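Multifunctional non-homologous end joining DNA repair protein LigD (Mycobacterium tuberculosis, PDB 2IRU) probably works with Ku to repair DNA double-strand breaks by non-homologous end joining, its N-terminal polymerase domain, the part present here, adding nucleotides before ligation. Local coordinates at residues A[257-262]-A[284-289]; A[150-155]-A[225-230]; A[52-57]-A[69-74]. All blocks are in the same frame, centred on the assembly; numbering follows the deposited sequence.

Contact 1 (A[257-262]-A[284-289])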
ATOM      1  N   PRO A 257       5.991   7.503  -1.211  1.00 11.84           N
ATOM      2  CA  PRO A 257       5.405   8.610  -1.991  1.00 11.50           C
ATOM      3  C   PRO A 257       6.470   9.443  -2.683  1.00 11.81           C
ATOM      4  O   PRO A 257       7.569   9.703  -2.113  1.00 12.32           O
ATOM      5  CB  PRO A 257       4.680   9.471  -0.934  1.00 11.93           C
ATOM      6  CG  PRO A 257       4.367   8.533   0.178  1.00 12.22           C
ATOM      7  CD  PRO A 257       5.598   7.575   0.206  1.00 11.64           C
ATOM      8  N   ARG A 258       6.133   9.869  -3.907  1.00 11.41           N
ATOM      9  CA  ARG A 258       7.035  10.678  -4.731  1.00 12.68           C
ATOM     10  C   ARG A 258       6.297  11.917  -5.231  1.00 13.69           C
ATOM     11  O   ARG A 258       5.054  11.982  -5.193  1.00 13.76           O
ATOM     12  CB  ARG A 258       7.548   9.882  -5.950  1.00 12.60           C
ATOM     13  CG  ARG A 258       8.087   8.473  -5.621  1.00 14.39           C
ATOM     14  CD  ARG A 258       9.241   8.481  -4.606  1.00 14.82           C
ATOM     15  NE  ARG A 258      10.534   8.854  -5.196  1.00 15.42           N
ATOM     16  CZ  ARG A 258      11.384   7.995  -5.770  1.00 16.22           C
ATOM     17  NH1 ARG A 258      11.086   6.699  -5.880  1.00 13.61           N
ATOM     18  NH2 ARG A 258      12.547   8.433  -6.239  1.00 19.49           N
ATOM     19  N   THR A 259       7.082  12.901  -5.663  1.00 13.42           N
ATOM     20  CA  THR A 259       6.537  14.011  -6.468  1.00 14.67           C
ATOM     21  C   THR A 259       6.485  13.631  -7.959  1.00 14.43           C
ATOM     22  O   THR A 259       7.237  12.758  -8.444  1.00 14.26           O
ATOM     23  CB  THR A 259       7.379  15.290  -6.318  1.00 15.06           C
ATOM     24  OG1 THR A 259       8.638  15.093  -6.959  1.00 16.95           O
ATOM     25  CG2 THR A 259       7.620  15.640  -4.840  1.00 15.70           C
ATOM     26  N   TRP A 260       5.629  14.328  -8.699  1.00 15.20           N
ATOM     27  CA  TRP A 260       5.555  14.105 -10.145  1.00 15.91           C
ATOM     28  C   TRP A 260       6.911  14.417 -10.810  1.00 16.29           C
ATOM     29  O   TRP A 260       7.358  13.674 -11.687  1.00 16.74           O
ATOM     30  CB  TRP A 260       4.380  14.885 -10.734  1.00 16.23           C
ATOM     31  CG  TRP A 260       3.079  14.159 -10.438  1.00 15.94           C
ATOM     32  CD1 TRP A 260       2.159  14.469  -9.463  1.00 15.54           C
ATOM     33  CD2 TRP A 260       2.597  12.970 -11.079  1.00 16.98           C
ATOM     34  NE1 TRP A 260       1.118  13.557  -9.475  1.00 15.70           N
ATOM     35  CE2 TRP A 260       1.366  12.624 -10.455  1.00 16.07           C
ATOM     36  CE3 TRP A 260       3.072  12.172 -12.136  1.00 14.74           C
ATOM     37  CZ2 TRP A 260       0.599  11.519 -10.863  1.00 16.75           C
ATOM     38  CZ3 TRP A 260       2.312  11.055 -12.530  1.00 15.33           C
ATOM     39  CH2 TRP A 260       1.101  10.736 -11.881  1.00 15.30           C
ATOM     40  N   ALA A 261       7.598  15.451 -10.331  1.00 16.60           N
ATOM     41  CA  ALA A 261       8.899  15.819 -10.901  1.00 17.45           C
ATOM     42  C   ALA A 261       9.938  14.735 -10.666  1.00 17.80           C
ATOM     43  O   ALA A 261      10.798  14.494 -11.514  1.00 18.32           O
ATOM     44  CB  ALA A 261       9.382  17.184 -10.375  1.00 18.65           C
ATOM     45  N   GLU A 262       9.817  14.031  -9.539  1.00 16.76           N
ATOM     46  CA  GLU A 262      10.695  12.902  -9.289  1.00 17.54           C
ATOM     47  C   GLU A 262      10.568  11.809 -10.354  1.00 18.15           C
ATOM     48  O   GLU A 262      11.550  11.165 -10.703  1.00 17.60           O
ATOM     49  CB  GLU A 262      10.462  12.351  -7.869  1.00 16.91           C
ATOM     50  CG  GLU A 262      11.285  13.147  -6.838  1.00 18.41           C
ATOM     51  CD  GLU A 262      10.874  12.931  -5.404  1.00 19.74           C
ATOM     52  OE1 GLU A 262       9.938  12.129  -5.148  1.00 17.21           O
ATOM     53  OE2 GLU A 262      11.489  13.594  -4.518  1.00 19.59           O
ATOM     54  N   GLY A 284       7.779  16.457   4.954  1.00 17.01           N
ATOM     55  CA  GLY A 284       6.566  15.883   5.541  1.00 16.15           C
ATOM     56  C   GLY A 284       5.943  14.846   4.613  1.00 16.86           C
ATOM     57  O   GLY A 284       6.662  14.202   3.826  1.00 17.24           O
ATOM     58  N   ASP A 285       4.617  14.669   4.714  1.00 16.10           N
ATOM     59  CA  ASP A 285       3.914  13.620   3.978  1.00 15.90           C
ATOM     60  C   ASP A 285       3.421  14.152   2.613  1.00 15.58           C
ATOM     61  O   ASP A 285       2.555  15.039   2.552  1.00 14.59           O
ATOM     62  CB  ASP A 285       2.755  13.091   4.839  1.00 16.03           C
ATOM     63  CG  ASP A 285       1.929  11.994   4.161  1.00 15.22           C
ATOM     64  OD1 ASP A 285       2.402  11.340   3.207  1.00 13.71           O
ATOM     65  OD2 ASP A 285       0.801  11.749   4.646  1.00 14.82           O
ATOM     66  N   LEU A 286       3.969  13.604   1.524  1.00 15.29           N
ATOM     67  CA  LEU A 286       3.520  13.985   0.173  1.00 16.00           C
ATOM     68  C   LEU A 286       2.076  13.519  -0.110  1.00 16.61           C
ATOM     69  O   LEU A 286       1.405  14.072  -1.006  1.00 16.70           O
ATOM     70  CB  LEU A 286       4.495  13.467  -0.906  1.00 16.79           C
ATOM     71  CG  LEU A 286       5.939  13.970  -0.839  1.00 16.07           C
ATOM     72  CD1 LEU A 286       6.757  13.353  -1.986  1.00 18.13           C
ATOM     73  CD2 LEU A 286       6.029  15.505  -0.894  1.00 18.60           C
ATOM     74  N   LEU A 287       1.602  12.549   0.675  1.00 15.82           N
ATOM     75  CA  LEU A 287       0.227  12.047   0.594  1.00 16.36           C
ATOM     76  C   LEU A 287      -0.738  12.740   1.602  1.00 16.61           C
ATOM     77  O   LEU A 287      -1.854  12.261   1.824  1.00 16.31           O
ATOM     78  CB  LEU A 287       0.217  10.515   0.875  1.00 17.14           C
ATOM     79  CG  LEU A 287       0.931   9.595  -0.110  1.00 15.60           C
ATOM     80  CD1 LEU A 287       0.674   8.144   0.294  1.00 17.09           C
ATOM     81  CD2 LEU A 287       0.434   9.860  -1.532  1.00 15.21           C
ATOM     82  N   GLU A 288      -0.320  13.846   2.204  1.00 17.17           N
ATOM     83  CA  GLU A 288      -1.159  14.534   3.200  1.00 18.67           C
ATOM     84  C   GLU A 288      -2.645  14.620   2.773  1.00 19.06           C
ATOM     85  O   GLU A 288      -3.563  14.378   3.571  1.00 20.01           O
ATOM     86  CB  GLU A 288      -0.621  15.947   3.429  1.00 19.61           C
ATOM     87  CG  GLU A 288      -1.186  16.651   4.662  1.00 23.02           C
ATOM     88  CD  GLU A 288      -0.176  16.747   5.782  1.00 27.99           C
ATOM     89  OE1 GLU A 288       0.114  15.710   6.435  1.00 30.49           O
ATOM     90  OE2 GLU A 288       0.340  17.872   5.996  1.00 30.16           O
ATOM     91  N   ARG A 289      -2.856  14.968   1.507  1.00 18.13           N
ATOM     92  CA  ARG A 289      -4.193  15.258   0.976  1.00 18.52           C
ATOM     93  C   ARG A 289      -4.994  14.025   0.556  1.00 16.94           C
ATOM     94  O   ARG A 289      -6.181  14.137   0.207  1.00 16.16           O
ATOM     95  CB  ARG A 289      -4.060  16.200  -0.220  1.00 18.90           C
ATOM     96  CG  ARG A 289      -3.580  17.603   0.114  1.00 21.19           C
ATOM     97  CD  ARG A 289      -3.176  18.337  -1.173  1.00 26.13           C
ATOM     98  NE  ARG A 289      -1.995  17.730  -1.817  1.00 27.56           N
ATOM     99  CZ  ARG A 289      -1.682  17.858  -3.106  1.00 29.80           C
ATOM    100  NH1 ARG A 289      -2.461  18.565  -3.929  1.00 31.32           N
ATOM    101  NH2 ARG A 289      -0.587  17.275  -3.580  1.00 30.11           N
TER

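Contact 2 (A[150-155]-A[225-230])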
ATOM      1  N   ALA A 150      11.098   6.515 -18.645  1.00 20.98           N
ATOM      2  CA  ALA A 150      10.345   7.553 -19.371  1.00 19.91           C
ATOM      3  C   ALA A 150       8.974   7.049 -19.857  1.00 19.47           C
ATOM      4  O   ALA A 150       7.996   7.795 -19.822  1.00 19.19           O
ATOM      5  CB  ALA A 150      11.157   8.131 -20.531  1.00 20.40           C
ATOM      6  N   GLN A 151       8.905   5.792 -20.305  1.00 18.66           N
ATOM      7  CA  GLN A 151       7.614   5.219 -20.732  1.00 17.99           C
ATOM      8  C   GLN A 151       6.651   5.053 -19.548  1.00 18.20           C
ATOM      9  O   GLN A 151       5.486   5.425 -19.647  1.00 17.15           O
ATOM     10  CB  GLN A 151       7.774   3.890 -21.504  1.00 18.12           C
ATOM     11  CG  GLN A 151       6.412   3.300 -21.976  1.00 18.28           C
ATOM     12  CD  GLN A 151       6.497   1.918 -22.652  1.00 17.34           C
ATOM     13  OE1 GLN A 151       7.549   1.508 -23.140  1.00 18.02           O
ATOM     14  NE2 GLN A 151       5.367   1.201 -22.681  1.00 12.21           N
ATOM     15  N   LEU A 152       7.145   4.483 -18.448  1.00 17.78           N
ATOM     16  CA  LEU A 152       6.340   4.264 -17.244  1.00 18.02           C
ATOM     17  C   LEU A 152       5.838   5.605 -16.674  1.00 17.90           C
ATOM     18  O   LEU A 152       4.678   5.737 -16.261  1.00 17.07           O
ATOM     19  CB  LEU A 152       7.141   3.463 -16.205  1.00 17.40           C
ATOM     20  CG  LEU A 152       6.539   3.156 -14.818  1.00 17.69           C
ATOM     21  CD1 LEU A 152       5.333   2.259 -14.929  1.00 18.28           C
ATOM     22  CD2 LEU A 152       7.575   2.502 -13.922  1.00 18.86           C
ATOM     23  N   ALA A 153       6.719   6.607 -16.703  1.00 18.06           N
ATOM     24  CA  ALA A 153       6.398   7.956 -16.238  1.00 17.80           C
ATOM     25  C   ALA A 153       5.362   8.606 -17.125  1.00 17.82           C
ATOM     26  O   ALA A 153       4.425   9.229 -16.620  1.00 17.08           O
ATOM     27  CB  ALA A 153       7.675   8.832 -16.182  1.00 17.02           C
ATOM     28  N   GLU A 154       5.554   8.488 -18.447  1.00 16.82           N
ATOM     29  CA  GLU A 154       4.607   9.036 -19.403  1.00 16.93           C
ATOM     30  C   GLU A 154       3.249   8.391 -19.193  1.00 14.94           C
ATOM     31  O   GLU A 154       2.231   9.087 -19.214  1.00 15.69           O
ATOM     32  CB  GLU A 154       5.061   8.837 -20.847  1.00 16.58           C
ATOM     33  CG  GLU A 154       3.982   9.267 -21.848  1.00 17.98           C
ATOM     34  CD  GLU A 154       4.385   9.096 -23.318  1.00 18.76           C
ATOM     35  OE1 GLU A 154       5.481   8.570 -23.607  1.00 20.00           O
ATOM     36  OE2 GLU A 154       3.571   9.502 -24.178  1.00 19.98           O
ATOM     37  N   VAL A 155       3.233   7.066 -18.991  1.00 14.47           N
ATOM     38  CA  VAL A 155       1.968   6.371 -18.748  1.00 13.22           C
ATOM     39  C   VAL A 155       1.342   6.882 -17.432  1.00 13.18           C
ATOM     40  O   VAL A 155       0.149   7.173 -17.396  1.00 13.61           O
ATOM     41  CB  VAL A 155       2.101   4.821 -18.795  1.00 13.06           C
ATOM     42  CG1 VAL A 155       0.781   4.125 -18.381  1.00 13.57           C
ATOM     43  CG2 VAL A 155       2.534   4.370 -20.221  1.00 11.85           C
ATOM     44  N   GLY A 225       6.787  -4.828 -23.626  1.00 17.78           N
ATOM     45  CA  GLY A 225       6.898  -3.488 -24.218  1.00 16.98           C
ATOM     46  C   GLY A 225       5.802  -2.533 -23.771  1.00 15.39           C
ATOM     47  O   GLY A 225       5.769  -1.383 -24.204  1.00 14.92           O
ATOM     48  N   LYS A 226       4.909  -3.014 -22.906  1.00 14.65           N
ATOM     49  CA  LYS A 226       3.778  -2.207 -22.416  1.00 13.77           C
ATOM     50  C   LYS A 226       3.726  -2.087 -20.907  1.00 13.42           C
ATOM     51  O   LYS A 226       4.167  -2.988 -20.177  1.00 14.46           O
ATOM     52  CB  LYS A 226       2.435  -2.779 -22.901  1.00 13.32           C
ATOM     53  CG  LYS A 226       2.373  -2.881 -24.417  1.00 13.34           C
ATOM     54  CD  LYS A 226       1.045  -3.372 -24.949  1.00 15.01           C
ATOM     55  CE  LYS A 226       1.229  -3.526 -26.456  1.00 18.03           C
ATOM     56  NZ  LYS A 226       0.155  -4.251 -27.178  1.00 22.34           N
ATOM     57  N   VAL A 227       3.164  -0.969 -20.450  1.00 12.75           N
ATOM     58  CA  VAL A 227       2.748  -0.820 -19.052  1.00 11.94           C
ATOM     59  C   VAL A 227       1.369  -1.448 -18.862  1.00 12.29           C
ATOM     60  O   VAL A 227       0.399  -1.083 -19.534  1.00 12.51           O
ATOM     61  CB  VAL A 227       2.725   0.659 -18.592  1.00 11.54           C
ATOM     62  CG1 VAL A 227       2.250   0.784 -17.109  1.00 11.21           C
ATOM     63  CG2 VAL A 227       4.093   1.289 -18.773  1.00 11.55           C
ATOM     64  N   PHE A 228       1.280  -2.384 -17.926  1.00 12.28           N
ATOM     65  CA  PHE A 228      -0.005  -2.940 -17.561  1.00 11.82           C
ATOM     66  C   PHE A 228      -0.618  -2.001 -16.514  1.00 12.07           C
ATOM     67  O   PHE A 228      -0.068  -1.825 -15.430  1.00 11.37           O
ATOM     68  CB  PHE A 228       0.188  -4.344 -16.971  1.00 13.23           C
ATOM     69  CG  PHE A 228      -1.059  -4.938 -16.389  1.00 14.15           C
ATOM     70  CD1 PHE A 228      -2.311  -4.658 -16.934  1.00 13.71           C
ATOM     71  CD2 PHE A 228      -0.973  -5.784 -15.282  1.00 13.63           C
ATOM     72  CE1 PHE A 228      -3.497  -5.224 -16.380  1.00 16.69           C
ATOM     73  CE2 PHE A 228      -2.137  -6.352 -14.729  1.00 17.17           C
ATOM     74  CZ  PHE A 228      -3.389  -6.062 -15.274  1.00 16.41           C
ATOM     75  N   VAL A 229      -1.712  -1.351 -16.891  1.00 11.40           N
ATOM     76  CA  VAL A 229      -2.412  -0.445 -15.986  1.00 11.28           C
ATOM     77  C   VAL A 229      -3.482  -1.258 -15.268  1.00 11.78           C
ATOM     78  O   VAL A 229      -4.592  -1.413 -15.763  1.00 11.39           O
ATOM     79  CB  VAL A 229      -3.023   0.750 -16.731  1.00 11.51           C
ATOM     80  CG1 VAL A 229      -3.744   1.682 -15.790  1.00 13.23           C
ATOM     81  CG2 VAL A 229      -1.925   1.508 -17.431  1.00 10.67           C
ATOM     82  N   ASP A 230      -3.100  -1.781 -14.117  1.00 10.90           N
ATOM     83  CA  ASP A 230      -3.944  -2.710 -13.391  1.00  9.88           C
ATOM     84  C   ASP A 230      -4.931  -1.932 -12.507  1.00  9.55           C
ATOM     85  O   ASP A 230      -4.535  -1.234 -11.541  1.00 10.38           O
ATOM     86  CB  ASP A 230      -3.064  -3.658 -12.539  1.00 10.08           C
ATOM     87  CG  ASP A 230      -3.863  -4.813 -11.902  1.00 12.71           C
ATOM     88  OD1 ASP A 230      -5.070  -4.934 -12.143  1.00 14.35           O
ATOM     89  OD2 ASP A 230      -3.270  -5.596 -11.127  1.00 19.59           O
TER

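Contact 3 (A[52-57]-A[69-74])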
ATOM      1  N   ALA A  52      -5.956  -4.557   8.040  1.00  5.42           N
ATOM      2  CA  ALA A  52      -4.514  -4.679   7.737  1.00  6.30           C
ATOM      3  C   ALA A  52      -4.128  -6.139   7.521  1.00  7.39           C
ATOM      4  O   ALA A  52      -4.143  -6.936   8.488  1.00  7.95           O
ATOM      5  CB  ALA A  52      -3.667  -4.090   8.859  1.00  6.52           C
ATOM      6  N   THR A  53      -3.797  -6.466   6.271  1.00  5.77           N
ATOM      7  CA  THR A  53      -3.140  -7.763   5.949  1.00  6.45           C
ATOM      8  C   THR A  53      -1.644  -7.647   6.212  1.00  6.36           C
ATOM      9  O   THR A  53      -1.038  -6.679   5.782  1.00  6.75           O
ATOM     10  CB  THR A  53      -3.438  -8.169   4.489  1.00  8.04           C
ATOM     11  OG1 THR A  53      -4.828  -8.473   4.383  1.00  6.26           O
ATOM     12  CG2 THR A  53      -2.634  -9.405   4.068  1.00  7.15           C
ATOM     13  N   ARG A  54      -1.071  -8.616   6.929  1.00  6.40           N
ATOM     14  CA  ARG A  54       0.392  -8.635   7.193  1.00  5.59           C
ATOM     15  C   ARG A  54       1.088  -9.628   6.278  1.00  5.91           C
ATOM     16  O   ARG A  54       0.501 -10.660   5.962  1.00  7.13           O
ATOM     17  CB  ARG A  54       0.684  -9.051   8.668  1.00  5.60           C
ATOM     18  CG  ARG A  54       0.307  -7.984   9.732  1.00  6.93           C
ATOM     19  CD  ARG A  54      -1.180  -7.926  10.002  1.00  6.78           C
ATOM     20  NE  ARG A  54      -1.559  -9.114  10.775  1.00  7.37           N
ATOM     21  CZ  ARG A  54      -2.733  -9.748  10.725  1.00  8.87           C
ATOM     22  NH1 ARG A  54      -3.740  -9.307   9.953  1.00  5.28           N
ATOM     23  NH2 ARG A  54      -2.907 -10.822  11.522  1.00  7.84           N
ATOM     24  N   LYS A  55       2.320  -9.341   5.865  1.00  6.02           N
ATOM     25  CA  LYS A  55       3.155 -10.421   5.371  1.00  6.68           C
ATOM     26  C   LYS A  55       4.376 -10.463   6.312  1.00  7.34           C
ATOM     27  O   LYS A  55       5.050  -9.433   6.522  1.00  6.68           O
ATOM     28  CB  LYS A  55       3.507 -10.293   3.893  1.00  7.27           C
ATOM     29  CG  LYS A  55       4.091 -11.651   3.387  1.00  6.24           C
ATOM     30  CD  LYS A  55       4.198 -11.743   1.860  1.00  9.43           C
ATOM     31  CE  LYS A  55       4.867 -13.080   1.497  1.00 11.44           C
ATOM     32  NZ  LYS A  55       5.098 -13.133  -0.007  1.00 13.72           N
ATOM     33  N   ARG A  56       4.613 -11.652   6.895  1.00  6.66           N
ATOM     34  CA  ARG A  56       5.617 -11.816   7.917  1.00  7.34           C
ATOM     35  C   ARG A  56       6.775 -12.652   7.459  1.00  7.07           C
ATOM     36  O   ARG A  56       6.579 -13.683   6.805  1.00  6.75           O
ATOM     37  CB  ARG A  56       5.031 -12.468   9.204  1.00  8.06           C
ATOM     38  CG  ARG A  56       3.978 -11.572   9.850  1.00  8.26           C
ATOM     39  CD  ARG A  56       3.221 -12.204  11.026  1.00  8.74           C
ATOM     40  NE  ARG A  56       4.130 -12.554  12.127  1.00 11.12           N
ATOM     41  CZ  ARG A  56       3.790 -13.357  13.139  1.00  7.56           C
ATOM     42  NH1 ARG A  56       2.565 -13.909  13.200  1.00  8.83           N
ATOM     43  NH2 ARG A  56       4.678 -13.593  14.106  1.00  8.62           N
ATOM     44  N   TRP A  57       7.974 -12.216   7.835  1.00  7.54           N
ATOM     45  CA  TRP A  57       9.206 -12.986   7.644  1.00  6.87           C
ATOM     46  C   TRP A  57       9.893 -13.215   9.026  1.00  7.38           C
ATOM     47  O   TRP A  57      10.845 -12.505   9.353  1.00  7.22           O
ATOM     48  CB  TRP A  57      10.169 -12.199   6.735  1.00  8.56           C
ATOM     49  CG  TRP A  57       9.820 -12.196   5.267  1.00  8.36           C
ATOM     50  CD1 TRP A  57      10.430 -12.968   4.296  1.00  7.47           C
ATOM     51  CD2 TRP A  57       8.860 -11.370   4.574  1.00  9.57           C
ATOM     52  NE1 TRP A  57       9.890 -12.691   3.054  1.00  7.93           N
ATOM     53  CE2 TRP A  57       8.927 -11.723   3.197  1.00  8.50           C
ATOM     54  CE3 TRP A  57       7.943 -10.391   4.981  1.00  8.24           C
ATOM     55  CZ2 TRP A  57       8.129 -11.112   2.223  1.00  9.95           C
ATOM     56  CZ3 TRP A  57       7.139  -9.783   4.022  1.00  5.72           C
ATOM     57  CH2 TRP A  57       7.230 -10.153   2.646  1.00  9.74           C
ATOM     58  N   LYS A  69      -4.102 -12.789   7.769  1.00  7.64           N
ATOM     59  CA  LYS A  69      -5.247 -11.885   7.665  1.00  7.75           C
ATOM     60  C   LYS A  69      -5.992 -11.860   8.994  1.00  6.96           C
ATOM     61  O   LYS A  69      -5.991 -10.840   9.699  1.00  6.96           O
ATOM     62  CB  LYS A  69      -6.169 -12.302   6.515  1.00  9.08           C
ATOM     63  CG  LYS A  69      -5.496 -12.084   5.184  1.00  9.94           C
ATOM     64  CD  LYS A  69      -6.354 -12.609   4.020  1.00 12.35           C
ATOM     65  CE  LYS A  69      -5.686 -12.245   2.679  1.00 16.68           C
ATOM     66  NZ  LYS A  69      -5.682 -10.752   2.448  1.00 19.88           N
ATOM     67  N   GLN A  70      -6.598 -12.986   9.358  1.00  6.74           N
ATOM     68  CA  GLN A  70      -7.242 -13.054  10.680  1.00  7.04           C
ATOM     69  C   GLN A  70      -6.266 -12.572  11.794  1.00  6.90           C
ATOM     70  O   GLN A  70      -5.049 -12.821  11.746  1.00  7.36           O
ATOM     71  CB  GLN A  70      -7.688 -14.499  10.974  1.00  6.65           C
ATOM     72  CG  GLN A  70      -8.424 -14.715  12.300  1.00  7.62           C
ATOM     73  CD  GLN A  70      -9.883 -14.297  12.276  1.00  9.58           C
ATOM     74  OE1 GLN A  70     -10.468 -14.135  11.219  1.00 10.04           O
ATOM     75  NE2 GLN A  70     -10.496 -14.180  13.467  1.00 14.49           N
ATOM     76  N   LEU A  71      -6.822 -11.874  12.783  1.00  6.93           N
ATOM     77  CA  LEU A  71      -6.076 -11.434  13.955  1.00  6.87           C
ATOM     78  C   LEU A  71      -6.103 -12.541  15.013  1.00  5.29           C
ATOM     79  O   LEU A  71      -7.142 -12.780  15.622  1.00  6.15           O
ATOM     80  CB  LEU A  71      -6.674 -10.133  14.536  1.00  6.37           C
ATOM     81  CG  LEU A  71      -5.778  -9.498  15.636  1.00  5.72           C
ATOM     82  CD1 LEU A  71      -4.314  -9.242  15.210  1.00  9.25           C
ATOM     83  CD2 LEU A  71      -6.405  -8.195  16.154  1.00  7.95           C
ATOM     84  N   ALA A  72      -4.944 -13.144  15.246  1.00  5.68           N
ATOM     85  CA  ALA A  72      -4.819 -14.261  16.204  1.00  6.36           C
ATOM     86  C   ALA A  72      -5.164 -13.818  17.633  1.00  6.54           C
ATOM     87  O   ALA A  72      -4.853 -12.645  18.009  1.00  6.03           O
ATOM     88  CB  ALA A  72      -3.411 -14.829  16.173  1.00  5.64           C
ATOM     89  N   LEU A  73      -5.762 -14.721  18.433  1.00  6.31           N
ATOM     90  CA  LEU A  73      -6.045 -14.381  19.841  1.00  6.90           C
ATOM     91  C   LEU A  73      -4.782 -13.991  20.636  1.00  7.56           C
ATOM     92  O   LEU A  73      -4.844 -13.248  21.638  1.00  9.05           O
ATOM     93  CB  LEU A  73      -6.795 -15.519  20.559  1.00  7.16           C
ATOM     94  CG  LEU A  73      -7.450 -15.221  21.910  1.00 11.11           C
ATOM     95  CD1 LEU A  73      -8.595 -14.224  21.721  1.00 14.66           C
ATOM     96  CD2 LEU A  73      -8.022 -16.506  22.489  1.00  8.97           C
ATOM     97  N   SER A  74      -3.629 -14.502  20.212  1.00  6.04           N
ATOM     98  CA  SER A  74      -2.367 -14.199  20.881  1.00  6.41           C
ATOM     99  C   SER A  74      -1.921 -12.725  20.693  1.00  7.58           C
ATOM    100  O   SER A  74      -1.004 -12.246  21.401  1.00  8.85           O
ATOM    101  CB  SER A  74      -1.302 -15.152  20.356  1.00  6.03           C
ATOM    102  OG  SER A  74      -1.099 -14.947  18.975  1.00  5.34           O
TER
HETATM  103  O   HOH W   1      -2.363 -12.412  13.974  1.00 11.12           O

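Contact 1 (A[257-262]-A[284-289])
P257 lays its ring against two consecutive leucines, L286 and L287, in an apolar contact. P257 CG comes within 3.6 Å of L287 CG, the two side chains crossing at about a right angle, while P257 CB meets L286 CB at 4.0 Å. With chi2 of L286 at -180° the chain runs out straight to CD1, and this methyl covers the R258-T259 peptide, 3.6 Å from R258 C; the same methyl touches T259 CG2 at 3.8 Å.

Hydrogen bonds shape each segment internally. T259 and E262 form a capping box at the start of the short helix 260-263: E262 N donates to T259 OG1 (3.0 Å), and T259 N returns a bond to E262 OE1 (3.0 Å) from above the carboxylate plane. In the other segment, D285 to E288 fold into a type I beta turn. Here D285 OD1 accepts from L287 N at 2.9 Å, an Asx turn.

Charged groups flank the apolar patch. R258 NE forms a salt bridge with E262 OE1 whose hydrogen bond is weak; the stronger hold on its guanidinium is NH1 to T174 OG1 in the neighbouring strand 171-174. R279, on helix 273-283, pairs with E262 OE2 and also donates to P257 O.

Contact 2 (A[150-155]-A[225-230])
V227 reaches from its strand into the helix segment 150-155 and meets both L152 and V155 there. V155 approaches it tip to tip, CG2 of V155 lying 3.7 Å from CG2 of V227. L152 crosses V227 at about a right angle, with L152 CD1 4.1 Å from V227 CG1, while V227 CG2 rests 4.0 Å from L152 CA, against the helix backbone itself. The other branch of V155, CG1, is shared: it touches V227 CG1 and lies 3.9 Å from V229 CG2.

Beside this apolar cluster is one polar link. Q151, extended beyond a CG anti to the backbone N (chi1 -179°), brings NE2 to within 3.0 Å of G225 O. The bond is nearly straight at 166°; the acceptor lies in the amide plane of Q151, whereas the donor is tilted out of the carbonyl plane of G225. NE2 has a second, weak bond to L213 O.

This is helix-on-sheet packing within the polymerase domain, a member of the archaeo-eukaryotic primase clan: helix 149-164 lies against the mixed sheet, the axes of the two short segments 9.7 Å apart and 32° from parallel.

Farther out, the strand is fixed by its neighbours in the sheet. V227 exchanges backbone bonds with L213 and T215, and F228 with D142, whose side chain probably binds manganese. L141 packs on both L152 and V227, and L206 of helix 192-209 covers V155. F228 points away from the helix, one face of its ring taking D230 CB near the rim. D230, a probable ligand of the second manganese, is steadied by S232 OG on OD1 and, weakly, by Q233 NE2 on OD2.

Contact 3 (A[52-57]-A[69-74])
K69 and Q70 offer their backbone carbonyls to the guanidinium of R54, just where the chain leaves a beta hairpin. Strands 53-56 and 66-68 pair as its antiparallel arms in the four-stranded sheet, and 69-74 runs on from the second arm.

K69 makes two contacts. Its side chain starts away from strand 53-56, but a bend at chi4 (-67°) sets NZ where it donates to T53 OG1 at 3.1 Å; K69 CG also passes 3.8 Å from that oxygen. Its carbonyl O accepts from R54 NH1 at 2.7 Å in a nearly straight bond (170°). The same NH1 also donates to A52 O, so this nitrogen is gripped from both segments.

Q70 O comes next, 2.9 Å from R54 NH2. It lies near the guanidinium plane, although NH2 stands above the plane of the Q70 carbonyl. The chain of R54 bends at chi2 and chi3, and the edge of its guanidinium meets the two successive carbonyls, which would help to offset the charge of a buried residue packed against W104 and I105 of helix 99-107. Q70 starts its side chain away from strand 53-56, and its OE1 accepts from T92 N. Residues 66-70 and 56-58 probably contact target DNA, and the neighbouring K55 probably binds the substrate nucleotide.

L71 approaches more loosely, its CA 4.0 Å from R54 NH2. At A72 a water takes over: its oxygen accepts from A72 N at 3.0 Å and, weakly, from R54 NH2, also at 3.0 Å.

All three contacts lie in the single polymerase domain and follow one another along the chain in the order 3, 2, 1, each closing before the next opens. Contact 3 belongs to the four-stranded antiparallel sheet; contacts 1 and 2 both draw on the mixed sheet, through strands 253-257 and 227-230. Contacts 1 and 2 are about 20 Å apart between centres, with nearest atoms about 5 Å apart. Contact 3 sits on the opposite side of the chain's centre, its centre about 29 Å from that of contact 1 and about 33 Å from that of contact 2. Residues likely to serve the polymerase site, K55 on strand 53-56 and D230 on strand 227-230, therefore come from both sheets.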